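Local coordinates for protein putative citrate lyase (Ralstonia eutropha, PDB 3QQW) that probably acts as a magnesium-dependent lyase of the HpcH/HpaI aldolase/citrate lyase family, perhaps cleaving (S)-citramalyl-CoA, on a TIM beta/alpha-barrel, at residues C[227-231]-C[255-259]; C[45-49]-C[260-264]; C[101-106]-C[136-142]. One frame throughout, in Å; residues are numbered along the deposited sequence.

Interaction 1 (C[227-231]-C[255-259])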
loop_
_atom_site.group_PDB
_atom_site.type_symbol
_atom_site.label_atom_id
_atom_site.label_comp_id
_atom_site.label_asym_id
_atom_site.label_seq_id
_atom_site.Cartn_x
_atom_site.Cartn_y
_atom_site.Cartn_z
ATOM N N CYS C 227 -4.219 -8.365 22.665
ATOM C CA CYS C 227 -2.870 -8.638 23.115
ATOM C C CYS C 227 -2.928 -10.064 23.662
ATOM O O CYS C 227 -3.886 -10.415 24.361
ATOM C CB CYS C 227 -2.395 -7.631 24.158
ATOM S SG CYS C 227 -0.734 -7.989 24.812
ATOM N N LEU C 228 -1.966 -10.908 23.306
ATOM C CA LEU C 228 -1.987 -12.308 23.760
ATOM C C LEU C 228 -1.523 -12.445 25.235
ATOM O O LEU C 228 -1.809 -13.461 25.881
ATOM C CB LEU C 228 -1.194 -13.221 22.805
ATOM C CG LEU C 228 -1.838 -13.341 21.404
ATOM C CD1 LEU C 228 -0.928 -14.007 20.436
ATOM C CD2 LEU C 228 -3.213 -14.034 21.436
ATOM N N ASN C 229 -0.891 -11.386 25.776
ATOM C CA ASN C 229 -0.526 -11.297 27.177
ATOM C C ASN C 229 -1.769 -10.843 27.924
ATOM O O ASN C 229 -2.268 -9.737 27.698
ATOM C CB ASN C 229 0.648 -10.351 27.379
ATOM C CG ASN C 229 1.283 -10.519 28.729
ATOM O OD1 ASN C 229 0.606 -10.507 29.765
ATOM N ND2 ASN C 229 2.602 -10.700 28.736
ATOM N N LEU C 230 -2.310 -11.717 28.765
ATOM C CA LEU C 230 -3.581 -11.494 29.445
ATOM C C LEU C 230 -3.514 -10.626 30.680
ATOM O O LEU C 230 -4.521 -9.980 30.978
ATOM C CB LEU C 230 -4.209 -12.845 29.830
ATOM C CG LEU C 230 -4.570 -13.793 28.671
ATOM C CD1 LEU C 230 -5.293 -15.018 29.174
ATOM C CD2 LEU C 230 -5.433 -13.109 27.637
ATOM N N LYS C 231 -2.384 -10.628 31.429
ATOM C CA LYS C 231 -2.341 -9.914 32.711
ATOM C C LYS C 231 -1.236 -8.846 32.857
ATOM O O LYS C 231 -1.361 -8.003 33.753
ATOM C CB LYS C 231 -2.217 -10.930 33.867
ATOM C CG LYS C 231 -3.439 -11.849 34.024
ATOM C CD LYS C 231 -3.069 -13.167 34.694
ATOM C CE LYS C 231 -4.266 -14.063 34.891
ATOM N NZ LYS C 231 -3.912 -15.294 35.635
ATOM N N ILE C 255 -9.724 -9.714 25.809
ATOM C CA ILE C 255 -10.206 -11.079 26.055
ATOM C C ILE C 255 -10.075 -11.439 27.535
ATOM O O ILE C 255 -10.548 -12.491 27.953
ATOM C CB ILE C 255 -9.545 -12.144 25.155
ATOM C CG1 ILE C 255 -8.002 -11.984 25.095
ATOM C CG2 ILE C 255 -10.233 -12.159 23.788
ATOM C CD1 ILE C 255 -7.221 -13.171 24.504
ATOM N N TYR C 256 -9.461 -10.562 28.323
ATOM C CA TYR C 256 -9.292 -10.758 29.761
ATOM C C TYR C 256 -9.508 -9.408 30.476
ATOM O O TYR C 256 -9.013 -8.387 29.999
ATOM C CB TYR C 256 -7.927 -11.386 30.091
ATOM C CG TYR C 256 -7.900 -12.005 31.468
ATOM C CD1 TYR C 256 -8.542 -13.218 31.723
ATOM C CD2 TYR C 256 -7.277 -11.356 32.536
ATOM C CE1 TYR C 256 -8.546 -13.780 32.996
ATOM C CE2 TYR C 256 -7.289 -11.903 33.817
ATOM C CZ TYR C 256 -7.918 -13.121 34.042
ATOM O OH TYR C 256 -7.930 -13.711 35.288
ATOM N N PRO C 257 -10.270 -9.365 31.590
ATOM C CA PRO C 257 -10.578 -8.074 32.229
ATOM C C PRO C 257 -9.372 -7.200 32.578
ATOM O O PRO C 257 -9.490 -5.976 32.563
ATOM C CB PRO C 257 -11.323 -8.488 33.497
ATOM C CG PRO C 257 -12.000 -9.764 33.112
ATOM C CD PRO C 257 -10.973 -10.472 32.273
ATOM N N ALA C 258 -8.224 -7.807 32.871
ATOM C CA ALA C 258 -7.008 -7.085 33.230
ATOM C C ALA C 258 -6.476 -6.238 32.048
ATOM O O ALA C 258 -5.670 -5.344 32.267
ATOM C CB ALA C 258 -5.953 -8.068 33.710
ATOM N N GLN C 259 -6.945 -6.501 30.813
ATOM C CA GLN C 259 -6.525 -5.775 29.595
ATOM C C GLN C 259 -7.282 -4.457 29.385
ATOM O O GLN C 259 -6.767 -3.586 28.692
ATOM C CB GLN C 259 -6.709 -6.637 28.332
ATOM C CG GLN C 259 -6.016 -7.981 28.385
ATOM C CD GLN C 259 -6.057 -8.739 27.100
ATOM O OE1 GLN C 259 -7.087 -8.860 26.453
ATOM N NE2 GLN C 259 -4.939 -9.339 26.738
HETATM O O HOH W 1 -6.137 -7.098 24.322
#
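Gln259 reaches with its carboxamide into the bend of 227-231, against the side chain of Leu230, whose CD2 lies 3.9 Å from Gln259 NE2. The site joins two neighbouring beta-to-alpha loops of a TIM barrel, those following strands 221-224 and 251-254, and illustrates how one buried amide can hold two irregular backbones together. NE2 of Gln259 donates to Cys227 O (2.8 Å) and to Asn229 O (2.9 Å), so both its hydrogens are spent on the other loop. OE1 of Gln259 faces its own loop and accepts from Ile255 N (2.8 Å). Apolar contacts flank this polar centre: Leu230 CD2 meets Ile255 CD1 at 3.6 Å and Tyr256 CB at 3.9 Å, while the Lys231 chain runs alongside the tyrosine ring. The Ile255 side chain is about 7 Å from that of Arg88, a predicted substrate-binding residue, which places the paired loops near the probable active site. A water accepts from Cys227 N (2.8 Å) and donates weakly to Gln259 OE1 (2.9 Å).

Interaction 2 (C[45-49]-C[260-264])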
loop_
_atom_site.group_PDB
_atom_site.type_symbol
_atom_site.label_atom_id
_atom_site.label_comp_id
_atom_site.label_asym_id
_atom_site.label_seq_id
_atom_site.Cartn_x
_atom_site.Cartn_y
_atom_site.Cartn_z
ATOM N N TYR C 45 -16.618 0.176 36.304
ATOM C CA TYR C 45 -15.671 1.017 35.586
ATOM C C TYR C 45 -16.301 2.198 34.871
ATOM O O TYR C 45 -15.620 3.185 34.597
ATOM C CB TYR C 45 -14.968 0.177 34.495
ATOM C CG TYR C 45 -13.862 -0.782 34.900
ATOM C CD1 TYR C 45 -13.519 -0.972 36.237
ATOM C CD2 TYR C 45 -13.152 -1.501 33.931
ATOM C CE1 TYR C 45 -12.494 -1.855 36.600
ATOM C CE2 TYR C 45 -12.114 -2.366 34.279
ATOM C CZ TYR C 45 -11.785 -2.539 35.610
ATOM O OH TYR C 45 -10.769 -3.419 35.902
ATOM N N GLY C 46 -17.556 2.045 34.497
ATOM C CA GLY C 46 -18.278 2.985 33.652
ATOM C C GLY C 46 -18.197 2.419 32.248
ATOM O O GLY C 46 -17.348 1.542 32.003
ATOM N N PRO C 47 -19.048 2.875 31.290
ATOM C CA PRO C 47 -19.004 2.280 29.938
ATOM C C PRO C 47 -17.749 2.687 29.122
ATOM O O PRO C 47 -17.846 3.067 27.951
ATOM C CB PRO C 47 -20.319 2.753 29.306
ATOM C CG PRO C 47 -20.628 4.046 29.992
ATOM C CD PRO C 47 -20.105 3.905 31.400
ATOM N N VAL C 48 -16.552 2.540 29.736
ATOM C CA VAL C 48 -15.221 2.817 29.132
ATOM C C VAL C 48 -14.866 1.693 28.161
ATOM O O VAL C 48 -13.933 1.816 27.377
ATOM C CB VAL C 48 -14.081 3.066 30.169
ATOM C CG1 VAL C 48 -14.374 4.299 31.008
ATOM C CG2 VAL C 48 -13.811 1.841 31.042
ATOM N N PHE C 49 -15.631 0.604 28.209
ATOM C CA PHE C 49 -15.471 -0.526 27.312
ATOM C C PHE C 49 -16.841 -1.086 26.924
ATOM O O PHE C 49 -17.797 -1.024 27.717
ATOM C CB PHE C 49 -14.585 -1.626 27.928
ATOM C CG PHE C 49 -15.215 -2.386 29.075
ATOM C CD1 PHE C 49 -15.210 -1.865 30.369
ATOM C CD2 PHE C 49 -15.769 -3.644 28.872
ATOM C CE1 PHE C 49 -15.763 -2.586 31.428
ATOM C CE2 PHE C 49 -16.338 -4.355 29.934
ATOM C CZ PHE C 49 -16.318 -3.828 31.205
ATOM N N ILE C 260 -8.486 -4.308 29.989
ATOM C CA ILE C 260 -9.383 -3.164 29.798
ATOM C C ILE C 260 -8.719 -1.826 30.169
ATOM O O ILE C 260 -8.551 -0.991 29.269
ATOM C CB ILE C 260 -10.754 -3.360 30.501
ATOM C CG1 ILE C 260 -11.470 -4.601 29.911
ATOM C CG2 ILE C 260 -11.631 -2.075 30.394
ATOM C CD1 ILE C 260 -12.674 -5.084 30.639
ATOM N N GLN C 261 -8.369 -1.613 31.452
ATOM C CA GLN C 261 -7.774 -0.360 31.888
ATOM C C GLN C 261 -6.488 -0.028 31.094
ATOM O O GLN C 261 -6.447 1.088 30.577
ATOM C CB GLN C 261 -7.550 -0.337 33.405
ATOM C CG GLN C 261 -8.092 0.937 34.072
ATOM C CD GLN C 261 -9.600 1.054 34.052
ATOM O OE1 GLN C 261 -10.313 0.258 34.657
ATOM N NE2 GLN C 261 -10.099 2.057 33.360
ATOM N N PRO C 262 -5.505 -0.944 30.859
ATOM C CA PRO C 262 -4.330 -0.563 30.031
ATOM C C PRO C 262 -4.709 -0.116 28.607
ATOM O O PRO C 262 -4.100 0.825 28.100
ATOM C CB PRO C 262 -3.485 -1.842 29.985
ATOM C CG PRO C 262 -3.902 -2.614 31.170
ATOM C CD PRO C 262 -5.351 -2.315 31.388
ATOM N N ILE C 263 -5.744 -0.732 27.992
ATOM C CA ILE C 263 -6.189 -0.355 26.641
ATOM C C ILE C 263 -6.835 1.034 26.689
ATOM O O ILE C 263 -6.449 1.891 25.888
ATOM C CB ILE C 263 -7.105 -1.411 25.974
ATOM C CG1 ILE C 263 -6.299 -2.684 25.598
ATOM C CG2 ILE C 263 -7.811 -0.835 24.728
ATOM C CD1 ILE C 263 -7.124 -3.951 25.322
ATOM N N VAL C 264 -7.791 1.266 27.631
ATOM C CA VAL C 264 -8.486 2.549 27.774
ATOM C C VAL C 264 -7.462 3.690 28.008
ATOM O O VAL C 264 -7.490 4.690 27.292
ATOM C CB VAL C 264 -9.576 2.487 28.888
ATOM C CG1 VAL C 264 -10.097 3.878 29.261
ATOM C CG2 VAL C 264 -10.727 1.567 28.469
HETATM O O HOH W 2 -8.678 -3.695 33.305
#
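A branched side chain can fill the hollow between two aromatic rings, as Ile260 does here. From the first turn of helix 260-267 its side chain projects into the recess between Tyr45 and Phe49. Its CD1 methyl sits almost squarely over the Phe49 ring, 3.7 Å from the centroid and 7° off the normal, a CH-pi contact; its CG2 methyl touches Phe49 CD1 at 3.6 Å and the edge of the Tyr45 ring at CD2, 3.9 Å away. One turn on, Val264 packs against Val48, with its CG2 3.4 Å from Val48 O and 4.0 Å from Val48 CG2. Gln261 folds back so that its OE1 lies over the face of Tyr45, 3.2 Å from CE2. Gly46, with positive phi, ends helix 32-45, and the inverse gamma turn centred on Pro47 swings the chain round to present Val48 and Phe49. The contact thus lies where helix 32-45 turns into strand 49-54, facing helix 260-267; strand 25-29 adjoins it, with His27 touching both Phe49 and Ile260, and helix 233-247 packs against Pro262 and Ile263.

Interaction 3 (C[101-106]-C[136-142])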
loop_
_atom_site.group_PDB
_atom_site.type_symbol
_atom_site.label_atom_id
_atom_site.label_comp_id
_atom_site.label_asym_id
_atom_site.label_seq_id
_atom_site.Cartn_x
_atom_site.Cartn_y
_atom_site.Cartn_z
ATOM N N VAL C 101 -28.848 -13.622 13.885
ATOM C CA VAL C 101 -29.403 -12.282 13.640
ATOM C C VAL C 101 -30.873 -12.282 14.063
ATOM O O VAL C 101 -31.257 -11.437 14.876
ATOM C CB VAL C 101 -29.192 -11.817 12.177
ATOM C CG1 VAL C 101 -29.975 -10.541 11.886
ATOM C CG2 VAL C 101 -27.706 -11.608 11.885
ATOM N N ASP C 102 -31.672 -13.259 13.577
ATOM C CA ASP C 102 -33.089 -13.368 13.952
ATOM C C ASP C 102 -33.274 -13.371 15.470
ATOM O O ASP C 102 -33.985 -12.526 16.004
ATOM C CB ASP C 102 -33.715 -14.644 13.379
ATOM C CG ASP C 102 -33.713 -14.758 11.878
ATOM O OD1 ASP C 102 -33.487 -13.722 11.203
ATOM O OD2 ASP C 102 -33.916 -15.893 11.371
ATOM N N ILE C 103 -32.586 -14.282 16.167
ATOM C CA ILE C 103 -32.710 -14.450 17.618
ATOM C C ILE C 103 -32.230 -13.216 18.392
ATOM O O ILE C 103 -32.946 -12.748 19.275
ATOM C CB ILE C 103 -31.978 -15.744 18.103
ATOM C CG1 ILE C 103 -32.639 -17.021 17.505
ATOM C CG2 ILE C 103 -31.951 -15.808 19.625
ATOM C CD1 ILE C 103 -31.767 -18.274 17.646
ATOM N N ILE C 104 -31.024 -12.712 18.073
ATOM C CA ILE C 104 -30.445 -11.593 18.809
ATOM C C ILE C 104 -31.182 -10.268 18.515
ATOM O O ILE C 104 -31.534 -9.575 19.456
ATOM C CB ILE C 104 -28.911 -11.498 18.612
ATOM C CG1 ILE C 104 -28.245 -12.780 19.167
ATOM C CG2 ILE C 104 -28.333 -10.242 19.314
ATOM C CD1 ILE C 104 -26.829 -13.053 18.670
ATOM N N VAL C 105 -31.460 -9.941 17.265
ATOM C CA VAL C 105 -32.123 -8.676 16.971
ATOM C C VAL C 105 -33.543 -8.670 17.549
ATOM O O VAL C 105 -33.883 -7.719 18.262
ATOM C CB VAL C 105 -32.084 -8.289 15.467
ATOM C CG1 VAL C 105 -32.929 -7.038 15.209
ATOM C CG2 VAL C 105 -30.639 -8.054 14.997
ATOM N N ASN C 106 -34.323 -9.747 17.333
ATOM C CA ASN C 106 -35.685 -9.804 17.852
ATOM C C ASN C 106 -35.729 -9.918 19.372
ATOM O O ASN C 106 -36.711 -9.473 19.989
ATOM C CB ASN C 106 -36.478 -10.932 17.208
ATOM C CG ASN C 106 -36.746 -10.689 15.744
ATOM O OD1 ASN C 106 -37.281 -9.654 15.353
ATOM N ND2 ASN C 106 -36.379 -11.642 14.899
ATOM N N VAL C 136 -34.288 -7.432 9.462
ATOM C CA VAL C 136 -34.672 -7.966 10.780
ATOM C C VAL C 136 -34.864 -6.788 11.781
ATOM O O VAL C 136 -35.863 -6.775 12.519
ATOM C CB VAL C 136 -33.678 -9.055 11.291
ATOM C CG1 VAL C 136 -34.145 -9.606 12.627
ATOM C CG2 VAL C 136 -33.542 -10.201 10.276
ATOM N N ALA C 137 -33.935 -5.780 11.756
ATOM C CA ALA C 137 -34.020 -4.608 12.644
ATOM C C ALA C 137 -35.334 -3.838 12.457
ATOM O O ALA C 137 -36.049 -3.625 13.433
ATOM C CB ALA C 137 -32.832 -3.689 12.433
ATOM N N LYS C 138 -35.690 -3.507 11.201
ATOM C CA LYS C 138 -36.929 -2.810 10.857
ATOM C C LYS C 138 -38.164 -3.650 11.273
ATOM O O LYS C 138 -39.060 -3.090 11.913
ATOM C CB LYS C 138 -36.955 -2.445 9.361
ATOM N N ARG C 139 -38.196 -4.985 10.983
ATOM C CA ARG C 139 -39.325 -5.857 11.372
ATOM C C ARG C 139 -39.469 -5.971 12.906
ATOM O O ARG C 139 -40.561 -6.226 13.406
ATOM C CB ARG C 139 -39.182 -7.262 10.789
ATOM C CG ARG C 139 -39.453 -7.397 9.303
ATOM C CD ARG C 139 -39.266 -8.837 8.871
ATOM N NE ARG C 139 -38.649 -8.919 7.548
ATOM C CZ ARG C 139 -37.550 -9.616 7.265
ATOM N NH1 ARG C 139 -36.935 -10.316 8.210
ATOM N NH2 ARG C 139 -37.071 -9.635 6.029
ATOM N N ALA C 140 -38.372 -5.775 13.644
ATOM C CA ALA C 140 -38.362 -5.806 15.113
ATOM C C ALA C 140 -38.791 -4.455 15.720
ATOM O O ALA C 140 -38.848 -4.308 16.941
ATOM C CB ALA C 140 -36.977 -6.175 15.611
ATOM N N GLY C 141 -39.096 -3.494 14.868
ATOM C CA GLY C 141 -39.537 -2.171 15.282
ATOM C C GLY C 141 -38.450 -1.228 15.728
ATOM O O GLY C 141 -38.722 -0.271 16.449
ATOM N N LEU C 142 -37.217 -1.484 15.317
ATOM C CA LEU C 142 -36.093 -0.620 15.647
ATOM C C LEU C 142 -36.112 0.604 14.722
ATOM O O LEU C 142 -36.194 0.435 13.489
ATOM C CB LEU C 142 -34.766 -1.372 15.506
ATOM C CG LEU C 142 -34.383 -2.434 16.525
ATOM C CD1 LEU C 142 -33.063 -2.919 16.265
ATOM C CD2 LEU C 142 -34.506 -1.958 17.957
HETATM O O HOH W 3 -37.847 -8.987 13.054
#
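Val136 opens the contact as a knob in a hole, its side chain seated among Val101, Asp102, Val105 and Asn106 of the adjacent outer helix of the TIM barrel; its CG1 lies 3.7 Å from Val105 CB and its CG2 3.9 Å from Val101 CG1. Ala137, whose CB points away, offers backbone instead: its CA is 3.7 Å from Val105 CG1. At Ala140 the small side chain permits close approach, with CB 3.5 Å from Asn106 OD1. Gly141 then takes positive phi in a Schellman motif that ends helix 123-139, and Leu142 turns back so that its CD1 comes within 4.3 Å of Val105 CG1. Asp102 OD1 is hydrogen-bonded to Tyr132, earlier on that helix. Between the segments themselves the contact is largely apolar, with no direct hydrogen bond, though a water donates to Asn106 OD1 (2.5 Å) and Val136 O (3.0 Å); close packing of aliphatic side chains, rather than direct polar pairing, therefore makes this helix-helix seam.

From the N terminus, 45-49 comes first, leading into the second barrel strand, and its partner 260-264 follows the eighth; interaction 2 therefore closes a loop spanning most of the barrel and joins the approach to the second strand to the helix after the eighth, across the closure of the barrel. Within that span the other two contacts follow in series. Interaction 3 closes first, pairing the helices on either side of strand 115-117, and interaction 1 then joins the loops after the seventh and eighth strands. Segments 255-259 and 260-264 are consecutive, so interaction 1 passes directly into interaction 2, their centres 12 Å apart. Interaction 3 lies across the chain's centre from interaction 1, about 33 Å between centres.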